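Local coordinates for decapping nuclease RAI1 (Scheffersomyces stipitis, PDB 5BTO), which removes the entire NAD moiety from the 5' end of NAD-capped RNAs, and binds the exoribonuclease RAT1, stabilising it and stimulating its activity, at residues S147-E150 with I151-R155; R177-F180 with S181-F185; P192-W195 with A196-S199; F272-K275 with L276-W280; A281-L285 with M286-K290. All coordinates share one frame; numbering follows the deposited sequence.

Interaction 1: S147-E150 with I151-R155; sequences SDEE and IELAR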
loop_
_atom_site.group_PDB
_atom_site.type_symbol
_atom_site.label_atom_id
_atom_site.label_comp_id
_atom_site.label_asym_id
_atom_site.label_seq_id
_atom_site.Cartn_x
_atom_site.Cartn_y
_atom_site.Cartn_z
ATOM N N SER A 147 -8.431 20.315 -8.469
ATOM C CA SER A 147 -7.332 20.158 -9.410
ATOM C C SER A 147 -6.499 21.435 -9.423
ATOM O O SER A 147 -6.954 22.499 -8.988
ATOM C CB SER A 147 -7.872 19.890 -10.815
ATOM O OG SER A 147 -8.839 20.865 -11.180
ATOM N N ASP A 148 -5.275 21.331 -9.926
ATOM C CA ASP A 148 -4.409 22.494 -10.018
ATOM C C ASP A 148 -4.527 23.163 -11.386
ATOM O O ASP A 148 -4.313 22.531 -12.421
ATOM C CB ASP A 148 -2.964 22.097 -9.740
ATOM C CG ASP A 148 -2.035 23.293 -9.696
ATOM O OD1 ASP A 148 -2.019 24.008 -8.672
ATOM O OD2 ASP A 148 -1.311 23.514 -10.683
ATOM N N GLU A 149 -4.856 24.450 -11.378
ATOM C CA GLU A 149 -5.126 25.184 -12.610
ATOM C C GLU A 149 -3.988 25.096 -13.625
ATOM O O GLU A 149 -4.206 24.755 -14.788
ATOM C CB GLU A 149 -5.441 26.650 -12.291
ATOM C CG GLU A 149 -5.865 27.468 -13.490
ATOM C CD GLU A 149 -6.411 28.827 -13.100
ATOM O OE1 GLU A 149 -6.780 29.008 -11.921
ATOM O OE2 GLU A 149 -6.470 29.716 -13.973
ATOM N N GLU A 150 -2.774 25.400 -13.182
ATOM C CA GLU A 150 -1.628 25.427 -14.085
ATOM C C GLU A 150 -1.338 24.033 -14.647
ATOM O O GLU A 150 -1.136 23.869 -15.848
ATOM C CB GLU A 150 -0.393 25.996 -13.376
ATOM C CG GLU A 150 0.284 24.994 -12.459
ATOM C CD GLU A 150 1.152 25.636 -11.401
ATOM O OE1 GLU A 150 1.701 26.732 -11.654
ATOM O OE2 GLU A 150 1.282 25.034 -10.314
ATOM N N ILE A 151 -1.339 23.026 -13.779
ATOM C CA ILE A 151 -1.061 21.662 -14.215
ATOM C C ILE A 151 -2.108 21.194 -15.220
ATOM O O ILE A 151 -1.773 20.589 -16.242
ATOM C CB ILE A 151 -0.969 20.685 -13.022
ATOM C CG1 ILE A 151 0.321 20.945 -12.235
ATOM C CG2 ILE A 151 -1.034 19.237 -13.507
ATOM C CD1 ILE A 151 0.496 20.057 -11.012
ATOM N N GLU A 152 -3.372 21.500 -14.941
ATOM C CA GLU A 152 -4.455 21.133 -15.854
ATOM C C GLU A 152 -4.306 21.800 -17.212
ATOM O O GLU A 152 -4.531 21.170 -18.245
ATOM C CB GLU A 152 -5.820 21.477 -15.255
ATOM C CG GLU A 152 -6.229 20.544 -14.146
ATOM C CD GLU A 152 -6.065 19.084 -14.535
ATOM O OE1 GLU A 152 -6.567 18.686 -15.613
ATOM O OE2 GLU A 152 -5.423 18.341 -13.764
ATOM N N LEU A 153 -3.938 23.077 -17.205
ATOM C CA LEU A 153 -3.754 23.821 -18.446
ATOM C C LEU A 153 -2.648 23.199 -19.282
ATOM O O LEU A 153 -2.816 22.954 -20.476
ATOM C CB LEU A 153 -3.423 25.285 -18.150
ATOM C CG LEU A 153 -4.604 26.190 -17.786
ATOM C CD1 LEU A 153 -4.123 27.563 -17.320
ATOM C CD2 LEU A 153 -5.551 26.322 -18.967
ATOM N N ALA A 154 -1.515 22.939 -18.642
ATOM C CA ALA A 154 -0.366 22.374 -19.333
ATOM C C ALA A 154 -0.668 20.975 -19.854
ATOM O O ALA A 154 -0.198 20.586 -20.923
ATOM C CB ALA A 154 0.843 22.348 -18.412
ATOM N N ARG A 155 -1.464 20.228 -19.096
ATOM C CA ARG A 155 -1.732 18.828 -19.402
ATOM C C ARG A 155 -2.612 18.653 -20.640
ATOM O O ARG A 155 -2.330 17.813 -21.495
ATOM C CB ARG A 155 -2.364 18.145 -18.190
ATOM C CG ARG A 155 -2.396 16.628 -18.254
ATOM C CD ARG A 155 -2.437 16.032 -16.850
ATOM N NE ARG A 155 -1.117 16.019 -16.220
ATOM C CZ ARG A 155 -0.900 15.817 -14.921
ATOM N NH1 ARG A 155 -1.920 15.622 -14.081
ATOM N NH2 ARG A 155 0.341 15.819 -14.460
HETATM O O HOH W 1 -4.292 19.150 -11.468
#

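Interaction 2: R177-F180 with S181-F185; sequences RCEF and SGYKF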
loop_
_atom_site.group_PDB
_atom_site.type_symbol
_atom_site.label_atom_id
_atom_site.label_comp_id
_atom_site.label_asym_id
_atom_site.label_seq_id
_atom_site.Cartn_x
_atom_site.Cartn_y
_atom_site.Cartn_z
ATOM N N ARG A 177 -15.539 15.297 -33.437
ATOM C CA ARG A 177 -16.936 14.956 -33.688
ATOM C C ARG A 177 -17.496 13.976 -32.655
ATOM O O ARG A 177 -18.662 14.068 -32.270
ATOM C CB ARG A 177 -17.110 14.422 -35.107
ATOM C CG ARG A 177 -16.890 15.501 -36.145
ATOM C CD ARG A 177 -16.903 14.956 -37.547
ATOM N NE ARG A 177 -16.669 16.023 -38.514
ATOM C CZ ARG A 177 -17.633 16.728 -39.094
ATOM N NH1 ARG A 177 -18.905 16.476 -38.814
ATOM N NH2 ARG A 177 -17.328 17.684 -39.959
ATOM N N CYS A 178 -16.661 13.046 -32.198
ATOM C CA CYS A 178 -17.057 12.144 -31.117
ATOM C C CYS A 178 -17.422 12.926 -29.854
ATOM O O CYS A 178 -18.385 12.594 -29.161
ATOM C CB CYS A 178 -15.949 11.131 -30.810
ATOM S SG CYS A 178 -15.752 9.803 -32.030
ATOM N N GLU A 179 -16.654 13.969 -29.554
ATOM C CA GLU A 179 -16.938 14.797 -28.382
ATOM C C GLU A 179 -18.272 15.512 -28.561
ATOM O O GLU A 179 -19.084 15.584 -27.640
ATOM C CB GLU A 179 -15.828 15.827 -28.151
ATOM C CG GLU A 179 -16.031 16.656 -26.885
ATOM C CD GLU A 179 -15.166 17.907 -26.836
ATOM O OE1 GLU A 179 -15.091 18.533 -25.756
ATOM O OE2 GLU A 179 -14.570 18.270 -27.872
ATOM N N PHE A 180 -18.487 16.048 -29.757
ATOM C CA PHE A 180 -19.726 16.746 -30.067
ATOM C C PHE A 180 -20.934 15.831 -29.920
ATOM O O PHE A 180 -21.963 16.232 -29.372
ATOM C CB PHE A 180 -19.678 17.316 -31.486
ATOM C CG PHE A 180 -20.994 17.858 -31.964
ATOM C CD1 PHE A 180 -21.406 19.134 -31.604
ATOM C CD2 PHE A 180 -21.824 17.095 -32.770
ATOM C CE1 PHE A 180 -22.618 19.639 -32.044
ATOM C CE2 PHE A 180 -23.039 17.592 -33.209
ATOM C CZ PHE A 180 -23.438 18.865 -32.842
ATOM N N SER A 181 -20.801 14.601 -30.412
ATOM C CA SER A 181 -21.900 13.641 -30.418
ATOM C C SER A 181 -22.524 13.411 -29.038
ATOM O O SER A 181 -23.716 13.141 -28.938
ATOM C CB SER A 181 -21.461 12.312 -31.052
ATOM O OG SER A 181 -20.559 11.599 -30.219
ATOM N N GLY A 182 -21.723 13.519 -27.982
ATOM C CA GLY A 182 -22.228 13.345 -26.630
ATOM C C GLY A 182 -23.169 14.475 -26.250
ATOM O O GLY A 182 -24.256 14.245 -25.711
ATOM N N TYR A 183 -22.750 15.703 -26.538
ATOM C CA TYR A 183 -23.591 16.870 -26.307
ATOM C C TYR A 183 -24.823 16.860 -27.210
ATOM O O TYR A 183 -25.905 17.269 -26.791
ATOM C CB TYR A 183 -22.795 18.164 -26.500
ATOM C CG TYR A 183 -21.635 18.315 -25.537
ATOM C CD1 TYR A 183 -21.846 18.685 -24.218
ATOM C CD2 TYR A 183 -20.330 18.080 -25.949
ATOM C CE1 TYR A 183 -20.790 18.820 -23.334
ATOM C CE2 TYR A 183 -19.266 18.210 -25.069
ATOM C CZ TYR A 183 -19.504 18.582 -23.765
ATOM O OH TYR A 183 -18.454 18.719 -22.884
ATOM N N LYS A 184 -24.661 16.391 -28.446
ATOM C CA LYS A 184 -25.787 16.302 -29.372
ATOM C C LYS A 184 -26.821 15.314 -28.844
ATOM O O LYS A 184 -28.023 15.573 -28.893
ATOM C CB LYS A 184 -25.310 15.879 -30.766
ATOM C CG LYS A 184 -26.426 15.691 -31.799
ATOM C CD LYS A 184 -27.125 17.005 -32.146
ATOM C CE LYS A 184 -28.069 16.834 -33.332
ATOM N NZ LYS A 184 -28.583 18.132 -33.856
ATOM N N PHE A 185 -26.348 14.183 -28.329
ATOM C CA PHE A 185 -27.243 13.186 -27.778
ATOM C C PHE A 185 -28.059 13.795 -26.644
ATOM O O PHE A 185 -29.269 13.605 -26.573
ATOM C CB PHE A 185 -26.464 11.963 -27.288
ATOM C CG PHE A 185 -27.332 10.883 -26.713
ATOM C CD1 PHE A 185 -28.322 10.280 -27.484
ATOM C CD2 PHE A 185 -27.157 10.460 -25.403
ATOM C CE1 PHE A 185 -29.125 9.278 -26.952
ATOM C CE2 PHE A 185 -27.952 9.460 -24.868
ATOM C CZ PHE A 185 -28.944 8.871 -25.645
#

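Interaction 3: P192-W195 with A196-S199; sequences PKPW and ADCS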
loop_
_atom_site.group_PDB
_atom_site.type_symbol
_atom_site.label_atom_id
_atom_site.label_comp_id
_atom_site.label_asym_id
_atom_site.label_seq_id
_atom_site.Cartn_x
_atom_site.Cartn_y
_atom_site.Cartn_z
ATOM N N PRO A 192 -36.217 21.123 -22.395
ATOM C CA PRO A 192 -35.753 22.164 -21.469
ATOM C C PRO A 192 -36.684 22.349 -20.270
ATOM O O PRO A 192 -36.297 22.961 -19.271
ATOM C CB PRO A 192 -35.750 23.423 -22.340
ATOM C CG PRO A 192 -36.804 23.169 -23.358
ATOM C CD PRO A 192 -36.744 21.691 -23.650
ATOM N N LYS A 193 -37.900 21.824 -20.383
ATOM C CA LYS A 193 -38.891 21.898 -19.321
ATOM C C LYS A 193 -39.711 20.616 -19.324
ATOM O O LYS A 193 -39.668 19.852 -20.288
ATOM C CB LYS A 193 -39.824 23.096 -19.553
ATOM C CG LYS A 193 -39.138 24.453 -19.547
ATOM C CD LYS A 193 -39.193 25.093 -18.169
ATOM C CE LYS A 193 -38.346 26.359 -18.114
ATOM N NZ LYS A 193 -36.899 26.050 -18.332
ATOM N N PRO A 194 -40.478 20.376 -18.254
ATOM C CA PRO A 194 -41.403 19.243 -18.312
ATOM C C PRO A 194 -42.318 19.397 -19.527
ATOM O O PRO A 194 -42.624 20.525 -19.928
ATOM C CB PRO A 194 -42.204 19.380 -17.016
ATOM C CG PRO A 194 -41.306 20.149 -16.098
ATOM C CD PRO A 194 -40.572 21.108 -16.978
ATOM N N TRP A 195 -42.732 18.272 -20.103
ATOM C CA TRP A 195 -43.525 18.250 -21.332
ATOM C C TRP A 195 -44.636 19.297 -21.383
ATOM O O TRP A 195 -44.783 20.024 -22.373
ATOM C CB TRP A 195 -44.133 16.861 -21.521
ATOM C CG TRP A 195 -45.060 16.765 -22.683
ATOM C CD1 TRP A 195 -46.400 17.043 -22.692
ATOM C CD2 TRP A 195 -44.727 16.357 -24.014
ATOM N NE1 TRP A 195 -46.917 16.836 -23.947
ATOM C CE2 TRP A 195 -45.910 16.414 -24.777
ATOM C CE3 TRP A 195 -43.544 15.948 -24.635
ATOM C CZ2 TRP A 195 -45.944 16.078 -26.129
ATOM C CZ3 TRP A 195 -43.580 15.617 -25.978
ATOM C CH2 TRP A 195 -44.772 15.684 -26.710
ATOM N N ALA A 196 -45.424 19.364 -20.318
ATOM C CA ALA A 196 -46.607 20.220 -20.302
ATOM C C ALA A 196 -46.280 21.695 -20.527
ATOM O O ALA A 196 -47.170 22.490 -20.846
ATOM C CB ALA A 196 -47.377 20.033 -19.000
ATOM N N ASP A 197 -45.010 22.061 -20.370
ATOM C CA ASP A 197 -44.619 23.468 -20.424
ATOM C C ASP A 197 -43.753 23.837 -21.630
ATOM O O ASP A 197 -43.167 24.920 -21.659
ATOM C CB ASP A 197 -43.876 23.861 -19.144
ATOM C CG ASP A 197 -44.592 23.407 -17.889
ATOM O OD1 ASP A 197 -45.841 23.416 -17.880
ATOM O OD2 ASP A 197 -43.904 23.040 -16.912
ATOM N N CYS A 198 -43.673 22.958 -22.623
ATOM C CA CYS A 198 -42.751 23.185 -23.739
ATOM C C CYS A 198 -43.313 23.837 -25.008
ATOM O O CYS A 198 -42.613 23.929 -26.018
ATOM C CB CYS A 198 -42.041 21.892 -24.101
ATOM S SG CYS A 198 -40.864 21.423 -22.847
ATOM N N SER A 199 -44.559 24.287 -24.967
ATOM C CA SER A 199 -45.133 25.016 -26.100
ATOM C C SER A 199 -44.763 24.390 -27.447
ATOM O O SER A 199 -45.185 23.279 -27.775
ATOM C CB SER A 199 -44.671 26.474 -26.076
ATOM O OG SER A 199 -43.280 26.574 -26.348
#

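Interaction 4: F272-K275 with L276-W280; sequences FEKK and LFKTW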
loop_
_atom_site.group_PDB
_atom_site.type_symbol
_atom_site.label_atom_id
_atom_site.label_comp_id
_atom_site.label_asym_id
_atom_site.label_seq_id
_atom_site.Cartn_x
_atom_site.Cartn_y
_atom_site.Cartn_z
ATOM N N PHE A 272 -15.853 -0.074 -24.362
ATOM C CA PHE A 272 -17.064 0.274 -23.642
ATOM C C PHE A 272 -16.917 0.011 -22.149
ATOM O O PHE A 272 -17.365 0.812 -21.313
ATOM C CB PHE A 272 -18.260 -0.502 -24.197
ATOM C CG PHE A 272 -19.561 -0.188 -23.513
ATOM C CD1 PHE A 272 -19.917 1.123 -23.241
ATOM C CD2 PHE A 272 -20.424 -1.199 -23.145
ATOM C CE1 PHE A 272 -21.116 1.414 -22.603
ATOM C CE2 PHE A 272 -21.635 -0.913 -22.514
ATOM C CZ PHE A 272 -21.977 0.398 -22.245
ATOM N N GLU A 273 -16.298 -1.115 -21.806
ATOM C CA GLU A 273 -16.200 -1.477 -20.398
ATOM C C GLU A 273 -15.459 -0.427 -19.582
ATOM O O GLU A 273 -15.857 -0.129 -18.451
ATOM C CB GLU A 273 -15.554 -2.846 -20.198
ATOM C CG GLU A 273 -15.635 -3.300 -18.748
ATOM C CD GLU A 273 -14.820 -4.531 -18.481
ATOM O OE1 GLU A 273 -13.580 -4.406 -18.396
ATOM O OE2 GLU A 273 -15.421 -5.616 -18.356
ATOM N N LYS A 274 -14.387 0.125 -20.148
ATOM C CA LYS A 274 -13.639 1.188 -19.481
ATOM C C LYS A 274 -14.545 2.383 -19.204
ATOM O O LYS A 274 -14.493 2.976 -18.123
ATOM C CB LYS A 274 -12.441 1.643 -20.327
ATOM C CG LYS A 274 -11.371 0.591 -20.513
ATOM C CD LYS A 274 -10.243 1.116 -21.395
ATOM C CE LYS A 274 -9.789 2.504 -20.947
ATOM N NZ LYS A 274 -9.425 2.538 -19.501
ATOM N N LYS A 275 -15.372 2.730 -20.188
ATOM C CA LYS A 275 -16.257 3.885 -20.064
ATOM C C LYS A 275 -17.361 3.589 -19.063
ATOM O O LYS A 275 -17.729 4.440 -18.250
ATOM C CB LYS A 275 -16.879 4.247 -21.422
ATOM C CG LYS A 275 -15.886 4.746 -22.472
ATOM C CD LYS A 275 -16.595 5.040 -23.797
ATOM C CE LYS A 275 -15.609 5.370 -24.905
ATOM N NZ LYS A 275 -16.322 5.653 -26.181
ATOM N N LEU A 276 -17.906 2.382 -19.139
ATOM C CA LEU A 276 -19.009 1.989 -18.273
ATOM C C LEU A 276 -18.563 1.978 -16.812
ATOM O O LEU A 276 -19.316 2.392 -15.926
ATOM C CB LEU A 276 -19.560 0.616 -18.696
ATOM C CG LEU A 276 -20.826 0.114 -17.991
ATOM C CD1 LEU A 276 -22.015 1.038 -18.275
ATOM C CD2 LEU A 276 -21.155 -1.307 -18.440
ATOM N N PHE A 277 -17.334 1.519 -16.558
ATOM C CA PHE A 277 -16.790 1.559 -15.203
ATOM C C PHE A 277 -16.666 3.003 -14.704
ATOM O O PHE A 277 -17.041 3.304 -13.573
ATOM C CB PHE A 277 -15.416 0.875 -15.166
ATOM C CG PHE A 277 -14.679 1.052 -13.852
ATOM C CD1 PHE A 277 -15.223 0.583 -12.673
ATOM C CD2 PHE A 277 -13.435 1.656 -13.829
ATOM C CE1 PHE A 277 -14.547 0.737 -11.462
ATOM C CE2 PHE A 277 -12.743 1.817 -12.633
ATOM C CZ PHE A 277 -13.302 1.352 -11.445
ATOM N N LYS A 278 -16.130 3.894 -15.538
ATOM C CA LYS A 278 -16.047 5.304 -15.149
ATOM C C LYS A 278 -17.434 5.903 -14.892
ATOM O O LYS A 278 -17.622 6.671 -13.957
ATOM C CB LYS A 278 -15.269 6.132 -16.171
ATOM C CG LYS A 278 -13.747 5.937 -16.072
ATOM C CD LYS A 278 -12.990 6.901 -16.984
ATOM C CE LYS A 278 -11.480 6.642 -16.969
ATOM N NZ LYS A 278 -11.064 5.565 -17.931
ATOM N N THR A 279 -18.402 5.552 -15.732
ATOM C CA THR A 279 -19.762 6.017 -15.520
ATOM C C THR A 279 -20.332 5.486 -14.202
ATOM O O THR A 279 -20.977 6.225 -13.454
ATOM C CB THR A 279 -20.678 5.629 -16.693
ATOM O OG1 THR A 279 -20.237 6.308 -17.871
ATOM C CG2 THR A 279 -22.158 6.012 -16.398
ATOM N N TRP A 280 -20.113 4.208 -13.916
ATOM C CA TRP A 280 -20.539 3.660 -12.632
ATOM C C TRP A 280 -19.919 4.477 -11.483
ATOM O O TRP A 280 -20.595 4.854 -10.516
ATOM C CB TRP A 280 -20.149 2.174 -12.488
ATOM C CG TRP A 280 -20.348 1.735 -11.076
ATOM C CD1 TRP A 280 -21.533 1.400 -10.477
ATOM C CD2 TRP A 280 -19.348 1.683 -10.044
ATOM N NE1 TRP A 280 -21.327 1.120 -9.146
ATOM C CE2 TRP A 280 -19.997 1.286 -8.857
ATOM C CE3 TRP A 280 -17.969 1.918 -10.020
ATOM C CZ2 TRP A 280 -19.308 1.114 -7.656
ATOM C CZ3 TRP A 280 -17.288 1.755 -8.823
ATOM C CH2 TRP A 280 -17.958 1.350 -7.662
HETATM O O HOH W 2 -12.029 3.013 -16.824
#

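Interaction 5: A281-L285 with M286-K290; sequences AQCFL and MGIRK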
loop_
_atom_site.group_PDB
_atom_site.type_symbol
_atom_site.label_atom_id
_atom_site.label_comp_id
_atom_site.label_asym_id
_atom_site.label_seq_id
_atom_site.Cartn_x
_atom_site.Cartn_y
_atom_site.Cartn_z
ATOM N N ALA A 281 -18.624 4.738 -11.586
ATOM C CA ALA A 281 -17.937 5.456 -10.510
ATOM C C ALA A 281 -18.565 6.827 -10.282
ATOM O O ALA A 281 -18.833 7.203 -9.140
ATOM C CB ALA A 281 -16.435 5.588 -10.802
ATOM N N GLN A 282 -18.797 7.564 -11.366
ATOM C CA GLN A 282 -19.388 8.904 -11.293
ATOM C C GLN A 282 -20.769 8.873 -10.662
ATOM O O GLN A 282 -21.096 9.685 -9.788
ATOM C CB GLN A 282 -19.537 9.494 -12.694
ATOM C CG GLN A 282 -18.244 9.856 -13.367
ATOM C CD GLN A 282 -18.472 10.385 -14.766
ATOM O OE1 GLN A 282 -19.587 10.795 -15.113
ATOM N NE2 GLN A 282 -17.423 10.377 -15.580
ATOM N N CYS A 283 -21.581 7.931 -11.111
ATOM C CA CYS A 283 -22.963 7.845 -10.655
ATOM C C CYS A 283 -23.062 7.329 -9.232
ATOM O O CYS A 283 -23.864 7.830 -8.439
ATOM C CB CYS A 283 -23.783 6.979 -11.608
ATOM S SG CYS A 283 -24.020 7.798 -13.200
ATOM N N PHE A 284 -22.225 6.346 -8.900
ATOM C CA PHE A 284 -22.218 5.780 -7.558
ATOM C C PHE A 284 -21.859 6.844 -6.517
ATOM O O PHE A 284 -22.513 6.956 -5.473
ATOM C CB PHE A 284 -21.231 4.612 -7.480
ATOM C CG PHE A 284 -21.118 4.014 -6.121
ATOM C CD1 PHE A 284 -22.066 3.119 -5.668
ATOM C CD2 PHE A 284 -20.059 4.346 -5.291
ATOM C CE1 PHE A 284 -21.964 2.564 -4.413
ATOM C CE2 PHE A 284 -19.953 3.795 -4.028
ATOM C CZ PHE A 284 -20.905 2.903 -3.590
ATOM N N LEU A 285 -20.813 7.613 -6.800
ATOM C CA LEU A 285 -20.382 8.672 -5.889
ATOM C C LEU A 285 -21.437 9.746 -5.707
ATOM O O LEU A 285 -21.577 10.300 -4.607
ATOM C CB LEU A 285 -19.081 9.314 -6.370
ATOM C CG LEU A 285 -17.835 8.438 -6.281
ATOM C CD1 LEU A 285 -16.651 9.134 -6.950
ATOM C CD2 LEU A 285 -17.523 8.141 -4.820
ATOM N N MET A 286 -22.181 10.045 -6.771
ATOM C CA MET A 286 -23.178 11.111 -6.709
ATOM C C MET A 286 -24.562 10.635 -6.281
ATOM O O MET A 286 -25.448 11.463 -6.084
ATOM C CB MET A 286 -23.324 11.807 -8.067
ATOM C CG MET A 286 -22.267 12.863 -8.369
ATOM S SD MET A 286 -22.189 14.233 -7.200
ATOM C CE MET A 286 -23.651 15.205 -7.563
ATOM N N GLY A 287 -24.756 9.323 -6.158
ATOM C CA GLY A 287 -26.073 8.783 -5.852
ATOM C C GLY A 287 -27.051 8.859 -7.015
ATOM O O GLY A 287 -28.265 8.892 -6.802
ATOM N N ILE A 288 -26.531 8.906 -8.238
ATOM C CA ILE A 288 -27.375 8.874 -9.439
ATOM C C ILE A 288 -27.687 7.414 -9.750
ATOM O O ILE A 288 -26.776 6.602 -9.866
ATOM C CB ILE A 288 -26.674 9.513 -10.659
ATOM C CG1 ILE A 288 -26.236 10.959 -10.379
ATOM C CG2 ILE A 288 -27.552 9.410 -11.923
ATOM C CD1 ILE A 288 -27.320 11.873 -9.987
ATOM N N ARG A 289 -28.968 7.085 -9.905
ATOM C CA ARG A 289 -29.413 5.690 -9.937
ATOM C C ARG A 289 -29.678 5.153 -11.342
ATOM O O ARG A 289 -29.868 3.956 -11.514
ATOM C CB ARG A 289 -30.687 5.518 -9.097
ATOM C CG ARG A 289 -30.502 5.911 -7.631
ATOM C CD ARG A 289 -31.777 5.677 -6.824
ATOM N NE ARG A 289 -31.666 6.161 -5.448
ATOM C CZ ARG A 289 -32.589 5.972 -4.509
ATOM N NH1 ARG A 289 -33.698 5.300 -4.791
ATOM N NH2 ARG A 289 -32.402 6.454 -3.284
ATOM N N LYS A 290 -29.716 6.039 -12.328
ATOM C CA LYS A 290 -30.024 5.622 -13.701
ATOM C C LYS A 290 -29.049 6.237 -14.699
ATOM O O LYS A 290 -28.654 7.395 -14.563
ATOM C CB LYS A 290 -31.454 6.024 -14.088
ATOM C CG LYS A 290 -32.593 5.277 -13.375
ATOM C CD LYS A 290 -33.944 5.662 -13.988
ATOM C CE LYS A 290 -35.150 5.374 -13.075
ATOM N NZ LYS A 290 -35.077 4.078 -12.340
#

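Interaction 1: S147-E150 with I151-R155
Asp148 and Ile151 meet across the first turn of helix 149-166, their side chains crossing at about a right angle. Asp148 stands at the N-cap, and with CG anti to the backbone N (chi1 -175°) its carboxylate turns back over the helix start, where OD2 accepts from Ile151 N at 3.1 Å, though this oxygen lies too close to a neighbouring side chain in the model, which makes the length doubtful. CG1 of Ile151 lies beside the same oxygen, so the carboxylate caps the turn with an aliphatic branch against it. The backbone carbonyl of Asp148 works separately: its O takes Glu152 N at 2.9 Å. Glu152 bends at chi2 and brings its CG to 3.8 Å from Ser147 CB. One water joins the carboxylate of Glu152 to the backbone before the helix, accepting from Asp148 N at 2.8 Å and donating to Glu152 OE2 at 2.7 Å. Further on, CG of Leu153 rests 3.3 Å from Glu149 O. With an alanine in place of Asp148, Ile151 N would probably be left without its capping acceptor and Asn135 without its carboxylate partner. The cap stands where strand 142-147 passes into helix 149-166; Asp148 OD1 accepts from Asn135 on adjacent strand 132-139, and Glu149 N bonds to Glu388 of helix 378-388.

Interaction 2: R177-F180 with S181-F185
Phe180 and Lys184 lie side by side one turn apart, pointing the same way from helix 169-188. Followed outward, Phe180 begins with CB 3.1 Å from Ser181 N, the next residue's amide. CG and CD2 remain beside that nitrogen, each 3.6 Å from Ser181 N, because CG is anti to the Phe180 backbone N (chi1 171°) and the ring starts close to its own carbonyl carbon. CE2 then reaches the aliphatic stem of Lys184, 3.7 Å from Lys184 CB, and CZ comes to 4.2 Å from Lys184 CD. This is the i to i+4 spacing of an alpha helix, and the same pair is joined through the backbone, Lys184 N donating to Phe180 O at 2.9 Å. Edge-to-face rings of Tyr72 and Phe75 also meet the Phe180 ring, and an alanine here would probably leave them and the Lys184 stem facing a gap. On the next residue, Ser181 OG donates to Cys178 O at 2.6 Å, while Tyr183 CE2 approaches Glu179 CG, whose carboxylate is bridged to Lys77.

Interaction 3: P192-W195 with A196-S199
Between Pro194 and Cys198 the backbone coils into a short turn with a 3-10 conformation at Trp195 and Ala196, held by two i to i+3 bonds: Asp197 N to Pro194 O at 2.9 Å and Cys198 N to Trp195 O at 3.1 Å. Cys198 carries most of the side-chain contact. Its SG is anti to the carbonyl carbon (chi1 -71°), which folds the sulfur back over the preceding residues, 3.2 Å from Lys193 O and 3.8 Å from Lys193 CB. On the proline side it meets Pro192 CD at 4.2 Å, an apolar touch. Asp197 lays its carboxylate against another proline: OD2 is 3.9 Å from Pro194 CD and nearly as close to CG and CB, so one oxygen skims the ring while the two side chains pass at a slant. Lys193, bent at chi2 and chi4, curls round to its neighbour, and its NZ donates to Pro192 O at 3.3 Å from above the carbonyl plane. The turn is a surface feature of the loop that leaves strand 190-191 and leads toward strand 216-225; Trp195 meets the ring of Tyr56, which follows strand 54-55, the antiparallel partner of strand 190-191.

Interaction 4: F272-K275 with L276-W280
Helix 266-286, the crossover helix of a beta-alpha-beta unit between strands 254-261 and 290-296, supplies this contact, in which Phe272 and Leu276 meet one turn apart. Leu276 CB lies over one face of the Phe272 ring, offset toward its rim, while its two methyls reach the far end: CD1 is 4.0 Å from Phe272 CZ and CD2 4.1 Å from CE2. Their backbones are joined by Leu276 N to Phe272 O at 2.7 Å. On another side of the helix Lys274 and Lys278 run side by side, their NZ atoms 3.8 Å apart. Asn127 OD1 accepts from both ammonium groups, weakly from Lys274, and so probably eases the repulsion. A water adds a second tie, donating to Lys274 O at 2.8 Å and accepting from Lys278 NZ at 2.9 Å. Thr279 N bonds to Lys275 O, while its OG1 is hydrogen-bonded with Tyr293 OH of strand 290-296. Thr279 also lies next to Lys258, a substrate-binding residue, so this helix backs the active-site strand, as in PD-(D/E)XK nucleases.

Interaction 5: A281-L285 with M286-K290
Positive phi at Gly287 (73°) turns the chain off the end of helix 266-286 and carries Ile288 back against Cys283, whose SG is anti to its carbonyl carbon (chi1 -70°). The two side chains meet flank to flank: Cys283 CB is 4.0 Å from Ile288 CB, and SG is 4.1 Å from Ile288 CG2. This is a Schellman motif. Its long backward bond runs from Ile288 N to Cys283 O at 2.9 Å, and the apolar pair sits beside it. Inside it lies the motif's second bond, Gly287 N to Phe284 O, weak at 3.3 Å; Met286 N donates to Gln282 O at 3.2 Å. Met286, bent at chi2 and chi3, sets its CB 3.5 Å from Gln282 O before its end leads off to Arg115. Gln282, a substrate-binding residue, has its OE1 bonded to Lys258 NZ, another such residue. Around the turn, Leu285 touches helices 115-123 and 333-350, Ile288 rests on Tyr254 of strand 254-261, and after Arg289 the chain enters strand 290-296.

Read from the N terminus, the five contacts illustrate how local closures mark out a fold: they stand in series, and none encloses or crosses another. Interaction 1 starts helix 149-166 where it leaves the large mixed sheet. Interaction 2 lies within the next helix, 169-188, about 24 Å away between centres, near the metal ligand Glu186. Interaction 3 closes a surface turn beyond strand 190-191, about 40 Å from interaction 1 between centres. Interactions 4 and 5 share helix 266-286, one in its body and the other at its C-terminal end, and together link strands 254-261 and 290-296 of the smaller sheet. Interaction 2 packs against those same strands, about 7 Å from interaction 4 at the nearest atoms.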